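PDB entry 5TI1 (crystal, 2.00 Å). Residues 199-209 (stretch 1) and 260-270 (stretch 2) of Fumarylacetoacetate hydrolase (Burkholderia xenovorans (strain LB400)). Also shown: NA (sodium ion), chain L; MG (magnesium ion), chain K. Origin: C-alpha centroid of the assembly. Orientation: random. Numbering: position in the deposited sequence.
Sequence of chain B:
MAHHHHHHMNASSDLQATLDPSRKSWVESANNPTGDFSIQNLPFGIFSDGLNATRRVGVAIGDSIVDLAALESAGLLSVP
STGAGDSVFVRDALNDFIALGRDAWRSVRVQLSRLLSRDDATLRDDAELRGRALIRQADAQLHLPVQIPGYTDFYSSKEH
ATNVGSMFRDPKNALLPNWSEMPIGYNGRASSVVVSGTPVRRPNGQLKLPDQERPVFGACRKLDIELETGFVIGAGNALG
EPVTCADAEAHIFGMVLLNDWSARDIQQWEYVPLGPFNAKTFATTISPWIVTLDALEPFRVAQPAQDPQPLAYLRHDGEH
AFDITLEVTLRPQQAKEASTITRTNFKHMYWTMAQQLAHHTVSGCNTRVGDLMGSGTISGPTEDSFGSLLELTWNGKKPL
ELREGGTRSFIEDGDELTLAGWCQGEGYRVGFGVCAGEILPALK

Stretch 1 199-209: PVRRPNGQLKL
Stretch 2 (260-270) DWSARDIQQWE

Stretch 1 is an extended segment with strands at 200-201 and 204-207. Stretch 2 has a short strand at 262-263 that leads into a helix, 264-270, with Ala263 at the N-cap position. Strand 204-207 and the helix run in broadly the same direction, 48° apart, and their axes approach to 7.2 Å. The CA atoms draw closer along the register: Val200 to Trp261 is 8.7 Å, Pro203 to Ala263 7.5 Å, and Leu207 to Ile266 5.6 Å; Lys208 to Trp269 is then 6.0 Å. The contact buries 542 Å², summed over both sides.

Pro199 (phi/psi -65/149) points away and makes no contact with stretch 2. Val200 is extended (-121/123), with chi1 t, and points toward stretch 2. Its CG2 lies over one face of the Trp261 ring, 4.0 Å from the centroid of the five-membered ring. This is a CH-pi contact. Trp261 has chi1 m and chi2 95°. Its backbone O binds sodium at 2.5 Å, and Asp260 OD1 binds the same ion at 2.4 Å. Asp260 OD2 binds magnesium, also at 2.4 Å.

Arg201 (-90/131) and Arg202 (-54/123) are both t at chi1 and do not reach stretch 2. The CA-to-CB bond of Pro203 (-76/144) points toward stretch 2. Its CG meets Ala263 CB at 3.9 Å and Ile266 CD1 at 4.3 Å, a small apolar cluster at the start of the helix.

Asn204 (-87/161, chi1 m) points away, but its backbone O is 3.9 Å from Ile266 CD1. Gly205 is nearly fully extended (177/-173). Its CA is also 3.9 Å from Ile266 CD1. An ideal CB on Gly205 would lie 2.7 Å from Ile266 CD1, a clash, so the bare glycine leaves room for the isoleucine. Ile266 is m, t.

Gln206 (-82/129) has chi1 m, chi2 t and chi3 21°. Its OE1 accepts a hydrogen bond from Trp269 NE1 at 3.1 Å and 164°, near the plane of the indole. This nearly straight bond satisfies the indole N-H. Water 1 bridges the backbones, donating to Gln206 O and Ile266 O, each at 2.8 Å.

Leu207 (-122/137; m, t) starts away, but its end comes nearer. Leu207 CD2 packs on Ile266 CG1 at 3.8 Å and lies 3.4 Å from Asp265 OD2. Asp265 has chi1 p, and its OD1 accepts from Ile266 N at 2.9 Å.

Lys208 (-107/105; t, p, t, p) starts toward stretch 2 and ends away from it. Its CB is 3.6 Å from Trp269 CE3. Its CD lies over one face of the Trp269 indole, 4.2 Å from the six-membered ring centroid, so the aliphatic chain makes a CH-pi contact. Trp269 has chi1 t and chi2 -122°. Water 2 accepts from Lys208 N at 2.7 Å and donates to Asp265 O at 2.8 Å. Lys208 NZ donates to Leu209 O at 3.2 Å. Leu209 (-85/149; m, t) makes no contact with stretch 2.

Within the helix, Gln267 N donates a hydrogen bond to Ala263 O at 2.9 Å, and Gln268 N donates one to Arg264 O at 3.0 Å.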

# COMPACT_ATOMS: atom_id res chain seq x y z
N PRO B 199 10.97 -13.37 -12.77
CA PRO B 199 10.03 -13.63 -13.87
C PRO B 199 8.63 -13.16 -13.52
O PRO B 199 8.22 -13.16 -12.36
CB PRO B 199 10.08 -15.16 -14.02
CG PRO B 199 10.54 -15.66 -12.71
CD PRO B 199 11.48 -14.61 -12.16
N VAL B 200 7.90 -12.75 -14.54
CA VAL B 200 6.57 -12.17 -14.37
C VAL B 200 5.58 -13.02 -15.13
O VAL B 200 5.72 -13.21 -16.35
CB VAL B 200 6.52 -10.72 -14.87
CG1 VAL B 200 5.09 -10.21 -14.80
CG2 VAL B 200 7.45 -9.85 -14.04
N ARG B 201 4.58 -13.53 -14.44
CA ARG B 201 3.66 -14.44 -15.09
C ARG B 201 2.52 -13.65 -15.69
O ARG B 201 1.92 -12.79 -15.02
CB ARG B 201 3.11 -15.49 -14.13
CG ARG B 201 2.29 -16.51 -14.91
CD ARG B 201 1.97 -17.76 -14.14
NE ARG B 201 3.14 -18.47 -13.63
CZ ARG B 201 3.83 -19.40 -14.29
NH1 ARG B 201 3.50 -19.74 -15.53
NH2 ARG B 201 4.87 -19.99 -13.70
N ARG B 202 2.22 -13.93 -16.96
CA ARG B 202 1.10 -13.32 -17.64
C ARG B 202 -0.16 -13.57 -16.82
O ARG B 202 -0.48 -14.73 -16.50
CB ARG B 202 0.92 -13.89 -19.05
CG ARG B 202 -0.30 -13.36 -19.81
CD ARG B 202 -0.42 -14.00 -21.21
NE ARG B 202 0.79 -13.79 -22.00
CZ ARG B 202 1.03 -12.71 -22.74
NH1 ARG B 202 0.14 -11.73 -22.79
NH2 ARG B 202 2.18 -12.59 -23.42
N PRO B 203 -0.88 -12.52 -16.42
CA PRO B 203 -2.08 -12.72 -15.59
C PRO B 203 -3.27 -13.23 -16.40
O PRO B 203 -3.45 -12.87 -17.56
CB PRO B 203 -2.35 -11.31 -15.04
CG PRO B 203 -1.73 -10.37 -16.07
CD PRO B 203 -0.51 -11.10 -16.56
N ASN B 204 -4.06 -14.09 -15.77
CA ASN B 204 -5.43 -14.29 -16.19
C ASN B 204 -6.32 -13.26 -15.52
O ASN B 204 -5.95 -12.66 -14.51
CB ASN B 204 -5.91 -15.70 -15.85
CG ASN B 204 -5.15 -16.77 -16.59
OD1 ASN B 204 -5.00 -16.71 -17.81
ND2 ASN B 204 -4.65 -17.75 -15.86
N GLY B 205 -7.51 -13.05 -16.08
CA GLY B 205 -8.44 -12.11 -15.49
C GLY B 205 -9.69 -12.00 -16.33
O GLY B 205 -9.87 -12.74 -17.30
N GLN B 206 -10.55 -11.05 -15.96
CA GLN B 206 -11.77 -10.80 -16.72
C GLN B 206 -11.45 -9.91 -17.91
O GLN B 206 -10.82 -8.86 -17.76
CB GLN B 206 -12.84 -10.14 -15.84
CG GLN B 206 -13.29 -10.98 -14.66
CD GLN B 206 -14.66 -10.57 -14.13
OE1 GLN B 206 -15.45 -9.92 -14.83
NE2 GLN B 206 -14.94 -10.95 -12.88
N LEU B 207 -11.89 -10.33 -19.09
CA LEU B 207 -11.69 -9.61 -20.33
C LEU B 207 -13.04 -9.31 -20.95
O LEU B 207 -13.93 -10.17 -20.96
CB LEU B 207 -10.84 -10.44 -21.32
CG LEU B 207 -9.56 -11.08 -20.78
CD1 LEU B 207 -8.94 -12.05 -21.81
CD2 LEU B 207 -8.58 -10.00 -20.37
N LYS B 208 -13.21 -8.09 -21.45
CA LYS B 208 -14.46 -7.68 -22.08
C LYS B 208 -14.21 -7.60 -23.58
O LYS B 208 -13.55 -6.67 -24.06
CB LYS B 208 -14.96 -6.35 -21.52
CG LYS B 208 -16.22 -5.80 -22.20
CD LYS B 208 -17.47 -6.64 -21.90
CE LYS B 208 -18.72 -6.04 -22.55
NZ LYS B 208 -18.61 -5.95 -24.05
N LEU B 209 -14.72 -8.60 -24.31
CA LEU B 209 -14.55 -8.64 -25.75
C LEU B 209 -15.63 -7.82 -26.44
O LEU B 209 -16.75 -7.70 -25.93
CB LEU B 209 -14.60 -10.09 -26.25
CG LEU B 209 -13.55 -10.98 -25.58
CD1 LEU B 209 -13.72 -12.43 -26.01
CD2 LEU B 209 -12.13 -10.49 -25.87
N ASP B 260 6.25 -0.68 -14.40
CA ASP B 260 4.91 -0.94 -13.88
C ASP B 260 4.16 -1.78 -14.91
O ASP B 260 3.37 -1.28 -15.72
CB ASP B 260 4.19 0.37 -13.58
CG ASP B 260 2.75 0.16 -13.13
OD1 ASP B 260 2.44 -0.93 -12.60
OD2 ASP B 260 1.93 1.09 -13.32
N TRP B 261 4.41 -3.09 -14.87
CA TRP B 261 3.75 -4.02 -15.78
C TRP B 261 2.24 -3.81 -15.77
O TRP B 261 1.63 -3.71 -14.70
CB TRP B 261 4.08 -5.47 -15.40
CG TRP B 261 5.54 -5.79 -15.28
CD1 TRP B 261 6.29 -5.79 -14.13
CD2 TRP B 261 6.42 -6.18 -16.34
NE1 TRP B 261 7.59 -6.15 -14.42
CE2 TRP B 261 7.69 -6.40 -15.76
CE3 TRP B 261 6.27 -6.37 -17.71
CZ2 TRP B 261 8.80 -6.81 -16.51
CZ3 TRP B 261 7.37 -6.77 -18.46
CH2 TRP B 261 8.62 -6.99 -17.86
N SER B 262 1.65 -3.76 -16.96
CA SER B 262 0.24 -3.44 -17.11
C SER B 262 -0.44 -4.46 -18.01
O SER B 262 0.09 -4.78 -19.08
CB SER B 262 0.06 -2.04 -17.71
OG SER B 262 0.45 -1.04 -16.77
N ALA B 263 -1.60 -4.95 -17.59
CA ALA B 263 -2.48 -5.78 -18.41
C ALA B 263 -3.62 -4.88 -18.88
O ALA B 263 -4.60 -4.68 -18.16
CB ALA B 263 -2.99 -6.98 -17.63
N ARG B 264 -3.49 -4.33 -20.09
CA ARG B 264 -4.34 -3.21 -20.48
C ARG B 264 -5.76 -3.63 -20.78
O ARG B 264 -6.69 -2.84 -20.55
CB ARG B 264 -3.75 -2.48 -21.68
CG ARG B 264 -2.36 -2.00 -21.40
CD ARG B 264 -1.99 -0.80 -22.22
NE ARG B 264 -0.69 -0.33 -21.78
CZ ARG B 264 -0.50 0.46 -20.73
NH1 ARG B 264 -1.55 0.89 -20.01
NH2 ARG B 264 0.73 0.82 -20.40
N ASP B 265 -5.97 -4.85 -21.29
CA ASP B 265 -7.34 -5.30 -21.51
C ASP B 265 -8.04 -5.58 -20.19
O ASP B 265 -9.23 -5.28 -20.03
CB ASP B 265 -7.37 -6.53 -22.44
CG ASP B 265 -6.38 -7.61 -22.06
OD1 ASP B 265 -5.55 -7.42 -21.14
OD2 ASP B 265 -6.41 -8.68 -22.70
N ILE B 266 -7.32 -6.16 -19.21
CA ILE B 266 -7.87 -6.28 -17.86
C ILE B 266 -8.18 -4.89 -17.30
O ILE B 266 -9.19 -4.70 -16.61
CB ILE B 266 -6.89 -7.06 -16.96
CG1 ILE B 266 -6.78 -8.52 -17.43
CG2 ILE B 266 -7.33 -7.02 -15.50
CD1 ILE B 266 -5.87 -9.37 -16.55
N GLN B 267 -7.35 -3.90 -17.62
CA GLN B 267 -7.54 -2.57 -17.05
C GLN B 267 -8.80 -1.92 -17.59
O GLN B 267 -9.58 -1.33 -16.83
CB GLN B 267 -6.32 -1.68 -17.33
CG GLN B 267 -6.44 -0.28 -16.69
CD GLN B 267 -5.25 0.63 -16.99
OE1 GLN B 267 -4.19 0.50 -16.38
NE2 GLN B 267 -5.43 1.57 -17.92
N GLN B 268 -9.00 -1.99 -18.91
CA GLN B 268 -10.14 -1.35 -19.55
C GLN B 268 -11.46 -1.76 -18.90
O GLN B 268 -12.35 -0.93 -18.70
CB GLN B 268 -10.16 -1.69 -21.04
CG GLN B 268 -10.62 -0.56 -21.93
CD GLN B 268 -9.62 0.57 -21.99
OE1 GLN B 268 -9.60 1.44 -21.12
NE2 GLN B 268 -8.77 0.56 -23.01
N TRP B 269 -11.59 -3.04 -18.55
CA TRP B 269 -12.86 -3.56 -18.06
C TRP B 269 -13.09 -3.27 -16.58
O TRP B 269 -14.24 -3.10 -16.17
CB TRP B 269 -12.92 -5.07 -18.34
CG TRP B 269 -14.07 -5.79 -17.70
CD1 TRP B 269 -13.98 -6.85 -16.83
CD2 TRP B 269 -15.47 -5.55 -17.89
NE1 TRP B 269 -15.24 -7.27 -16.47
CE2 TRP B 269 -16.17 -6.49 -17.10
CE3 TRP B 269 -16.20 -4.63 -18.65
CZ2 TRP B 269 -17.56 -6.54 -17.05
CZ3 TRP B 269 -17.58 -4.67 -18.60
CH2 TRP B 269 -18.25 -5.62 -17.80
N GLU B 270 -12.02 -3.20 -15.77
CA GLU B 270 -12.19 -3.09 -14.33
C GLU B 270 -12.17 -1.67 -13.78
O GLU B 270 -12.67 -1.45 -12.67
CB GLU B 270 -11.08 -3.87 -13.61
CG GLU B 270 -9.74 -3.14 -13.68
CD GLU B 270 -8.61 -3.84 -12.98
OE1 GLU B 270 -8.86 -4.83 -12.25
OE2 GLU B 270 -7.45 -3.40 -13.16
NA NA L . 2.47 -3.29 -12.35
MG MG K . 2.26 3.30 -14.12
O HOH W 1 -10.69 -6.88 -15.78
O HOH W 2 -11.44 -6.08 -21.60